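Local coordinates for protein probable amidase (Thermus thermophilus, PDB 2DC0) that is a probable amidase of the amidase family, an alpha/beta protein whose core is a large mixed beta-sheet surrounded by helices, at residues G239-F244 with R272-P277; L276-V281 with T385-L390; L391-L396 with Q411-Y416. All coordinates share one frame; numbering follows the deposited sequence.

Contact 1. Residues G239-F244 with R272-P277; sequences GVPLDF and REVSLP
Gly-239 and Val-240 pair with Arg-272 and Glu-273 as the two adjacent parallel strands of a beta-alpha-beta unit. Val-240 bonds the facing segment twice. Its N gives to Arg-272 O at 2.8 Å, and its O takes from Val-274 N at 2.9 Å.

Beyond the strands the chain turns at Pro-241, the centre of an inverse gamma turn and the N-cap of helix 242-245. Asp-243 then carries the polar link. With CG between the backbone N and the carbonyl carbon (chi1 58°), the carboxylate turns to Ser-275 and Leu-276. Asp-243 OD1 accepts Leu-276 N at 3.0 Å through its syn lone pair, in a nearly straight bond (173° at the hydrogen). Asp-243 OD2 accepts the hydroxyl of Ser-275, OG to OD2 2.8 Å. One water joins the same parts: it accepts from Asp-243 N and donates to Val-274 O and Glu-273 OE2.

Leu-242 CD1 meets Glu-273 CG at 3.6 Å, with the two side chains at about a right angle. Elsewhere Pro-241 CB rests on Leu-276 CB at 3.9 Å. Leu-276 CD2 lies 4.1 Å above one face of the Phe-244 ring, toward its rim. Leu-276 also packs on Leu-341 and Ala-344 of helix 324-345. The long side chain of Arg-272 leads away to a salt bridge with Glu-270.

Strand 270-273 is an outermost strand of the mixed sheet within the chain. Two neighbouring parallel strands, with helix 251-263 between them in the chain, make this a beta-alpha-beta crossover of an alpha/beta fold.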
loop_
_atom_site.group_PDB
_atom_site.type_symbol
_atom_site.label_atom_id
_atom_site.label_comp_id
_atom_site.label_asym_id
_atom_site.label_seq_id
_atom_site.Cartn_x
_atom_site.Cartn_y
_atom_site.Cartn_z
ATOM N N GLY A 239 16.482 8.823 8.582
ATOM C CA GLY A 239 16.254 7.676 9.441
ATOM C C GLY A 239 17.082 6.506 8.939
ATOM O O GLY A 239 17.170 6.269 7.729
ATOM N N VAL A 240 17.694 5.776 9.862
ATOM C CA VAL A 240 18.522 4.630 9.504
ATOM C C VAL A 240 17.959 3.383 10.180
ATOM O O VAL A 240 17.920 3.299 11.409
ATOM C CB VAL A 240 19.991 4.859 9.952
ATOM C CG1 VAL A 240 20.838 3.642 9.636
ATOM C CG2 VAL A 240 20.555 6.090 9.248
ATOM N N PRO A 241 17.497 2.404 9.380
ATOM C CA PRO A 241 16.924 1.155 9.886
ATOM C C PRO A 241 17.992 0.139 10.259
ATOM O O PRO A 241 18.177 -0.872 9.576
ATOM C CB PRO A 241 16.044 0.699 8.729
ATOM C CG PRO A 241 16.852 1.120 7.535
ATOM C CD PRO A 241 17.339 2.503 7.916
ATOM N N LEU A 242 18.685 0.412 11.362
ATOM C CA LEU A 242 19.757 -0.457 11.831
ATOM C C LEU A 242 19.350 -1.913 12.040
ATOM O O LEU A 242 20.099 -2.817 11.666
ATOM C CB LEU A 242 20.360 0.125 13.116
ATOM C CG LEU A 242 21.061 1.480 12.917
ATOM C CD1 LEU A 242 21.643 1.965 14.242
ATOM C CD2 LEU A 242 22.169 1.348 11.880
ATOM N N ASP A 243 18.173 -2.153 12.623
ATOM C CA ASP A 243 17.748 -3.530 12.848
ATOM C C ASP A 243 17.596 -4.281 11.521
ATOM O O ASP A 243 18.005 -5.439 11.403
ATOM C CB ASP A 243 16.458 -3.598 13.713
ATOM C CG ASP A 243 15.260 -2.849 13.112
ATOM O OD1 ASP A 243 15.401 -2.122 12.107
ATOM O OD2 ASP A 243 14.155 -2.991 13.678
ATOM N N PHE A 244 17.051 -3.607 10.513
ATOM C CA PHE A 244 16.886 -4.208 9.193
ATOM C C PHE A 244 18.249 -4.517 8.562
ATOM O O PHE A 244 18.424 -5.542 7.896
ATOM C CB PHE A 244 16.118 -3.256 8.272
ATOM C CG PHE A 244 15.958 -3.768 6.869
ATOM C CD1 PHE A 244 15.091 -4.818 6.593
ATOM C CD2 PHE A 244 16.696 -3.215 5.826
ATOM C CE1 PHE A 244 14.961 -5.313 5.291
ATOM C CE2 PHE A 244 16.576 -3.701 4.519
ATOM C CZ PHE A 244 15.710 -4.749 4.254
ATOM N N ARG A 272 18.738 9.683 12.743
ATOM C CA ARG A 272 17.966 8.997 13.772
ATOM C C ARG A 272 17.781 7.532 13.420
ATOM O O ARG A 272 17.478 7.191 12.276
ATOM C CB ARG A 272 16.582 9.636 13.934
ATOM C CG ARG A 272 16.591 11.103 14.354
ATOM C CD ARG A 272 15.161 11.644 14.477
ATOM N NE ARG A 272 15.138 13.090 14.702
ATOM C CZ ARG A 272 14.031 13.822 14.790
ATOM N NH1 ARG A 272 12.840 13.247 14.674
ATOM N NH2 ARG A 272 14.116 15.133 14.990
ATOM N N GLU A 273 17.975 6.662 14.403
ATOM C CA GLU A 273 17.774 5.243 14.173
ATOM C C GLU A 273 16.272 5.020 14.112
ATOM O O GLU A 273 15.523 5.651 14.856
ATOM C CB GLU A 273 18.335 4.400 15.321
ATOM C CG GLU A 273 18.231 2.907 15.029
ATOM C CD GLU A 273 18.545 2.033 16.225
ATOM O OE1 GLU A 273 19.263 2.487 17.142
ATOM O OE2 GLU A 273 18.084 0.874 16.232
ATOM N N VAL A 274 15.834 4.140 13.216
ATOM C CA VAL A 274 14.416 3.810 13.091
ATOM C C VAL A 274 14.323 2.293 13.028
ATOM O O VAL A 274 15.311 1.622 12.723
ATOM C CB VAL A 274 13.764 4.390 11.797
ATOM C CG1 VAL A 274 13.826 5.911 11.806
ATOM C CG2 VAL A 274 14.449 3.822 10.565
ATOM N N SER A 275 13.144 1.752 13.319
ATOM C CA SER A 275 12.943 0.306 13.279
ATOM C C SER A 275 12.169 -0.099 12.027
ATOM O O SER A 275 11.121 0.472 11.726
ATOM C CB SER A 275 12.179 -0.162 14.523
ATOM O OG SER A 275 11.873 -1.550 14.437
ATOM N N LEU A 276 12.686 -1.071 11.308
ATOM C CA LEU A 276 12.086 -1.596 10.087
ATOM C C LEU A 276 12.330 -3.096 9.960
ATOM O O LEU A 276 13.090 -3.522 9.096
ATOM C CB LEU A 276 12.357 -0.650 8.915
ATOM C CG LEU A 276 11.829 -1.094 7.548
ATOM C CD1 LEU A 276 10.670 -0.204 7.126
ATOM C CD2 LEU A 276 12.946 -1.046 6.519
ATOM N N PRO A 277 11.744 -3.893 10.866
ATOM C CA PRO A 277 11.912 -5.352 10.898
ATOM C C PRO A 277 11.710 -6.031 9.550
ATOM O O PRO A 277 12.609 -6.692 9.037
ATOM C CB PRO A 277 10.868 -5.799 11.919
ATOM C CG PRO A 277 10.771 -4.619 12.842
ATOM C CD PRO A 277 10.753 -3.465 11.872
HETATM O O HOH W 1 16.710 -0.212 14.162
#

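Contact 2. Residues L276-V281 with T385-L390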
loop_
_atom_site.group_PDB
_atom_site.type_symbol
_atom_site.label_atom_id
_atom_site.label_comp_id
_atom_site.label_asym_id
_atom_site.label_seq_id
_atom_site.Cartn_x
_atom_site.Cartn_y
_atom_site.Cartn_z
ATOM N N LEU A 276 12.686 -1.071 11.308
ATOM C CA LEU A 276 12.086 -1.596 10.087
ATOM C C LEU A 276 12.330 -3.096 9.960
ATOM O O LEU A 276 13.090 -3.522 9.096
ATOM C CB LEU A 276 12.357 -0.650 8.915
ATOM C CG LEU A 276 11.829 -1.094 7.548
ATOM C CD1 LEU A 276 10.670 -0.204 7.126
ATOM C CD2 LEU A 276 12.946 -1.046 6.519
ATOM N N PRO A 277 11.744 -3.893 10.866
ATOM C CA PRO A 277 11.912 -5.352 10.898
ATOM C C PRO A 277 11.710 -6.031 9.550
ATOM O O PRO A 277 12.609 -6.692 9.037
ATOM C CB PRO A 277 10.868 -5.799 11.919
ATOM C CG PRO A 277 10.771 -4.619 12.842
ATOM C CD PRO A 277 10.753 -3.465 11.872
ATOM N N LEU A 278 10.514 -5.881 8.995
ATOM C CA LEU A 278 10.184 -6.479 7.708
ATOM C C LEU A 278 10.557 -7.954 7.680
ATOM O O LEU A 278 11.115 -8.446 6.698
ATOM C CB LEU A 278 10.919 -5.738 6.581
ATOM C CG LEU A 278 10.583 -4.247 6.437
ATOM C CD1 LEU A 278 11.387 -3.638 5.288
ATOM C CD2 LEU A 278 9.090 -4.090 6.184
ATOM N N GLU A 279 10.257 -8.666 8.759
ATOM C CA GLU A 279 10.588 -10.084 8.809
ATOM C C GLU A 279 9.846 -10.855 7.728
ATOM O O GLU A 279 8.645 -10.664 7.524
ATOM C CB GLU A 279 10.260 -10.661 10.187
ATOM C CG GLU A 279 10.936 -9.903 11.322
ATOM C CD GLU A 279 10.873 -10.645 12.640
ATOM O OE1 GLU A 279 9.757 -11.023 13.061
ATOM O OE2 GLU A 279 11.943 -10.845 13.255
ATOM N N GLY A 280 10.583 -11.715 7.034
ATOM C CA GLY A 280 10.017 -12.527 5.971
ATOM C C GLY A 280 9.756 -11.793 4.665
ATOM O O GLY A 280 9.182 -12.366 3.742
ATOM N N VAL A 281 10.193 -10.542 4.566
ATOM C CA VAL A 281 9.946 -9.755 3.363
ATOM C C VAL A 281 10.571 -10.359 2.110
ATOM O O VAL A 281 10.020 -10.243 1.015
ATOM C CB VAL A 281 10.442 -8.290 3.532
ATOM C CG1 VAL A 281 11.972 -8.239 3.570
ATOM C CG2 VAL A 281 9.900 -7.429 2.398
ATOM N N THR A 385 17.122 -3.799 -1.429
ATOM C CA THR A 385 16.290 -2.993 -2.310
ATOM C C THR A 385 14.825 -3.392 -2.451
ATOM O O THR A 385 13.948 -2.530 -2.536
ATOM C CB THR A 385 16.904 -2.954 -3.717
ATOM O OG1 THR A 385 17.206 -4.290 -4.143
ATOM C CG2 THR A 385 18.191 -2.133 -3.711
ATOM N N LEU A 386 14.546 -4.689 -2.457
ATOM C CA LEU A 386 13.179 -5.151 -2.669
ATOM C C LEU A 386 12.029 -4.585 -1.823
ATOM O O LEU A 386 10.912 -4.460 -2.315
ATOM C CB LEU A 386 13.153 -6.692 -2.629
ATOM C CG LEU A 386 13.407 -7.456 -1.318
ATOM C CD1 LEU A 386 12.155 -7.421 -0.460
ATOM C CD2 LEU A 386 13.768 -8.918 -1.648
ATOM N N PRO A 387 12.279 -4.218 -0.554
ATOM C CA PRO A 387 11.169 -3.688 0.250
ATOM C C PRO A 387 10.504 -2.440 -0.321
ATOM O O PRO A 387 9.282 -2.307 -0.299
ATOM C CB PRO A 387 11.825 -3.394 1.602
ATOM C CG PRO A 387 12.988 -4.351 1.644
ATOM C CD PRO A 387 13.521 -4.251 0.236
ATOM N N PHE A 388 11.317 -1.535 -0.848
ATOM C CA PHE A 388 10.820 -0.270 -1.364
ATOM C C PHE A 388 10.095 -0.353 -2.706
ATOM O O PHE A 388 9.209 0.459 -2.985
ATOM C CB PHE A 388 11.994 0.706 -1.365
ATOM C CG PHE A 388 12.799 0.622 -0.100
ATOM C CD1 PHE A 388 12.216 0.960 1.123
ATOM C CD2 PHE A 388 14.077 0.073 -0.102
ATOM C CE1 PHE A 388 12.887 0.742 2.324
ATOM C CE2 PHE A 388 14.760 -0.153 1.095
ATOM C CZ PHE A 388 14.164 0.180 2.312
ATOM N N SER A 389 10.457 -1.334 -3.525
ATOM C CA SER A 389 9.784 -1.528 -4.799
ATOM C C SER A 389 8.527 -2.349 -4.487
ATOM O O SER A 389 7.455 -2.105 -5.045
ATOM C CB SER A 389 10.685 -2.275 -5.788
ATOM O OG SER A 389 11.300 -3.392 -5.177
ATOM N N LEU A 390 8.662 -3.311 -3.578
ATOM C CA LEU A 390 7.534 -4.145 -3.172
ATOM C C LEU A 390 6.381 -3.263 -2.699
ATOM O O LEU A 390 5.224 -3.507 -3.042
ATOM C CB LEU A 390 7.935 -5.086 -2.025
ATOM C CG LEU A 390 6.797 -5.953 -1.453
ATOM C CD1 LEU A 390 6.350 -6.981 -2.489
ATOM C CD2 LEU A 390 7.268 -6.653 -0.183
#
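Val-281 and Leu-278 face Leu-386, Pro-387 and Leu-390 in a contact made wholly of apolar side chains. Val-281 CG2 does most of the touching. CG1 takes the place between the backbone N and the carbonyl carbon (chi1 70°), which leaves CG2 anti to the backbone N. Val-281 CG2 reaches Leu-386 CD1 at 3.6 Å. The same Val-281 CG2 also meets Leu-390 CD2 at 3.8 Å. The valine and the two leucines pass one another, pointing opposite ways. Pro-387 CG is a more distant neighbour of this methyl.

The second apolar pair is Leu-278 with Pro-387. Leu-278 CD1 sits 3.7 Å from Pro-387 CB, and the two side chains cross obliquely. Pro-387 CB also lies over the centre of one face of the Phe-388 ring, 4.2 Å above its plane.

The contact brings the loop after strand 270-273, where it enters helix 281-296, against the short helix 386-390. All five touching residues are buried. Helix 324-345 adds Leu-337 beside Val-281, and Phe-244 touches both Leu-278 and Pro-387.

The hydrogen bonds here lie within a segment or lead out of the pair. Leu-278 to Val-281 form a type II beta turn, closed by Val-281 N to Leu-278 O at 3.1 Å. Gly-280 in that turn is the N-cap of helix 281-296. Leu-278 N is held by Glu-340 OE1. In the other segment Leu-390 N bonds Leu-386 O at 2.8 Å, a regular helical bond.

Contact 3. Residues L391-L396 with Q411-Y416; sequences LGVPTL and QVVGAY
Leu-396 and Val-412 satisfy each other's backbone in both directions. Leu-396 N gives to Val-412 O at 2.9 Å, and Val-412 N gives to Leu-396 O at 2.9 Å. Pro-394 O takes Gly-414 N at 3.0 Å. Gly-414 O is buried with no polar partner in the model; Val-393 CB lies 3.3 Å from it. Val-393 O is bonded twice, by Thr-395 OG1 at 3.1 Å and by Lys-185 NZ. The threonine hydroxyl approaches from above the plane of that carbonyl.

The Leu-396 and Val-412 bonds join strands 395-403 and 406-413, an antiparallel beta hairpin within the mixed sheet, and Pro-394 with Gly-414 carries the pairing on. Thr-395 with Val-413 is the non-hydrogen-bonded pair, and Leu-396 with Val-412 the hydrogen-bonded one. Their outer edges bond onward: the backbone of Thr-395 to that of Lys-185, and of Val-413 to that of Leu-351.

Thr-395 CG2 lies alongside Val-413 CG2 at 3.7 Å, both side chains pointing the same way. Ahead of the strand, Gly-392 closes helix 386-390 in a Schellman motif. Here the Tyr-416 ring meets two carbonyls. Leu-391 O lies near its plane, 3.4 Å from Tyr-416 CE1, while Gly-392 O sits over one face, toward the rim. Leu-391 O also receives a weak hydrogen bond from Arg-338 NH1 of the same chain. Tyr-416 packs on Arg-338 of the second subunit.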
loop_
_atom_site.group_PDB
_atom_site.type_symbol
_atom_site.label_atom_id
_atom_site.label_comp_id
_atom_site.label_asym_id
_atom_site.label_seq_id
_atom_site.Cartn_x
_atom_site.Cartn_y
_atom_site.Cartn_z
ATOM N N LEU A 391 6.709 -2.235 -1.920
ATOM C CA LEU A 391 5.707 -1.327 -1.367
ATOM C C LEU A 391 5.451 -0.055 -2.183
ATOM O O LEU A 391 4.631 0.774 -1.797
ATOM C CB LEU A 391 6.076 -0.979 0.082
ATOM C CG LEU A 391 6.095 -2.205 1.014
ATOM C CD1 LEU A 391 6.572 -1.821 2.417
ATOM C CD2 LEU A 391 4.681 -2.790 1.085
ATOM N N GLY A 392 6.160 0.095 -3.301
ATOM C CA GLY A 392 5.950 1.229 -4.194
ATOM C C GLY A 392 6.403 2.641 -3.856
ATOM O O GLY A 392 5.989 3.587 -4.533
ATOM N N VAL A 393 7.257 2.806 -2.848
ATOM C CA VAL A 393 7.707 4.141 -2.460
ATOM C C VAL A 393 8.894 4.638 -3.283
ATOM O O VAL A 393 9.735 3.854 -3.718
ATOM C CB VAL A 393 8.068 4.187 -0.960
ATOM C CG1 VAL A 393 6.827 3.877 -0.131
ATOM C CG2 VAL A 393 9.169 3.193 -0.644
ATOM N N PRO A 394 8.971 5.962 -3.515
ATOM C CA PRO A 394 10.066 6.549 -4.297
ATOM C C PRO A 394 11.423 6.308 -3.654
ATOM O O PRO A 394 11.625 6.620 -2.484
ATOM C CB PRO A 394 9.692 8.030 -4.360
ATOM C CG PRO A 394 8.952 8.246 -3.061
ATOM C CD PRO A 394 8.086 7.010 -2.973
ATOM N N THR A 395 12.348 5.750 -4.427
ATOM C CA THR A 395 13.677 5.445 -3.915
ATOM C C THR A 395 14.772 5.804 -4.914
ATOM O O THR A 395 14.745 5.382 -6.068
ATOM C CB THR A 395 13.790 3.955 -3.562
ATOM O OG1 THR A 395 12.666 3.575 -2.755
ATOM C CG2 THR A 395 15.075 3.694 -2.792
ATOM N N LEU A 396 15.733 6.592 -4.450
ATOM C CA LEU A 396 16.846 7.023 -5.279
ATOM C C LEU A 396 18.119 6.262 -4.932
ATOM O O LEU A 396 18.366 5.964 -3.762
ATOM C CB LEU A 396 17.099 8.518 -5.058
ATOM C CG LEU A 396 18.293 9.133 -5.782
ATOM C CD1 LEU A 396 17.984 9.194 -7.281
ATOM C CD2 LEU A 396 18.564 10.537 -5.248
ATOM N N GLN A 411 20.959 4.396 -0.926
ATOM C CA GLN A 411 19.528 4.511 -1.171
ATOM C C GLN A 411 18.929 5.609 -0.310
ATOM O O GLN A 411 19.245 5.719 0.871
ATOM C CB GLN A 411 18.804 3.205 -0.843
ATOM C CG GLN A 411 18.976 2.097 -1.856
ATOM C CD GLN A 411 18.092 0.906 -1.529
ATOM O OE1 GLN A 411 18.374 0.149 -0.601
ATOM N NE2 GLN A 411 17.006 0.751 -2.275
ATOM N N VAL A 412 18.078 6.423 -0.927
ATOM C CA VAL A 412 17.369 7.494 -0.247
ATOM C C VAL A 412 15.908 7.102 -0.453
ATOM O O VAL A 412 15.417 7.122 -1.578
ATOM C CB VAL A 412 17.630 8.870 -0.905
ATOM C CG1 VAL A 412 16.892 9.962 -0.128
ATOM C CG2 VAL A 412 19.139 9.167 -0.934
ATOM N N VAL A 413 15.234 6.729 0.632
ATOM C CA VAL A 413 13.843 6.272 0.586
ATOM C C VAL A 413 12.845 7.276 1.152
ATOM O O VAL A 413 12.980 7.706 2.296
ATOM C CB VAL A 413 13.687 4.958 1.390
ATOM C CG1 VAL A 413 12.276 4.411 1.242
ATOM C CG2 VAL A 413 14.723 3.936 0.929
ATOM N N GLY A 414 11.829 7.631 0.368
ATOM C CA GLY A 414 10.831 8.585 0.840
ATOM C C GLY A 414 9.439 7.984 0.954
ATOM O O GLY A 414 9.226 6.824 0.594
ATOM N N ALA A 415 8.495 8.770 1.463
ATOM C CA ALA A 415 7.116 8.324 1.612
ATOM C C ALA A 415 6.473 8.231 0.235
ATOM O O ALA A 415 6.926 8.865 -0.714
ATOM C CB ALA A 415 6.327 9.311 2.489
ATOM N N TYR A 416 5.409 7.440 0.146
ATOM C CA TYR A 416 4.682 7.237 -1.096
ATOM C C TYR A 416 4.287 8.597 -1.680
ATOM O O TYR A 416 3.766 9.457 -0.969
ATOM C CB TYR A 416 3.437 6.391 -0.809
ATOM C CG TYR A 416 2.977 5.531 -1.966
ATOM C CD1 TYR A 416 3.157 4.148 -1.955
ATOM C CD2 TYR A 416 2.355 6.101 -3.069
ATOM C CE1 TYR A 416 2.724 3.353 -3.024
ATOM C CE2 TYR A 416 1.921 5.321 -4.138
ATOM C CZ TYR A 416 2.109 3.953 -4.107
ATOM O OH TYR A 416 1.673 3.200 -5.165
#

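How the contacts relate
Contacts 1 and 2 share Leu-276 and Pro-277, and their centres are 12 Å apart. Phe-244 of contact 1 joins them: its CZ lies 3.8 Å from Pro-387 CG, and its CE1 lies 3.9 Å from Leu-278 CD1. Contacts 2 and 3 are also 12 Å apart between centres. Phe-388 joins these two, with CB 3.3 Å from Thr-395 OG1 and CD1 3.5 Å from Val-413 CG1. Contacts 1 and 3 do not touch; their nearest atoms are about 6 Å apart. Both belong to the same mixed sheet, contact 1 at its edge and contact 3 further in. Helix 386-390 in contact 2 leads through the short loop 391-394 into strand 395-403 of contact 3.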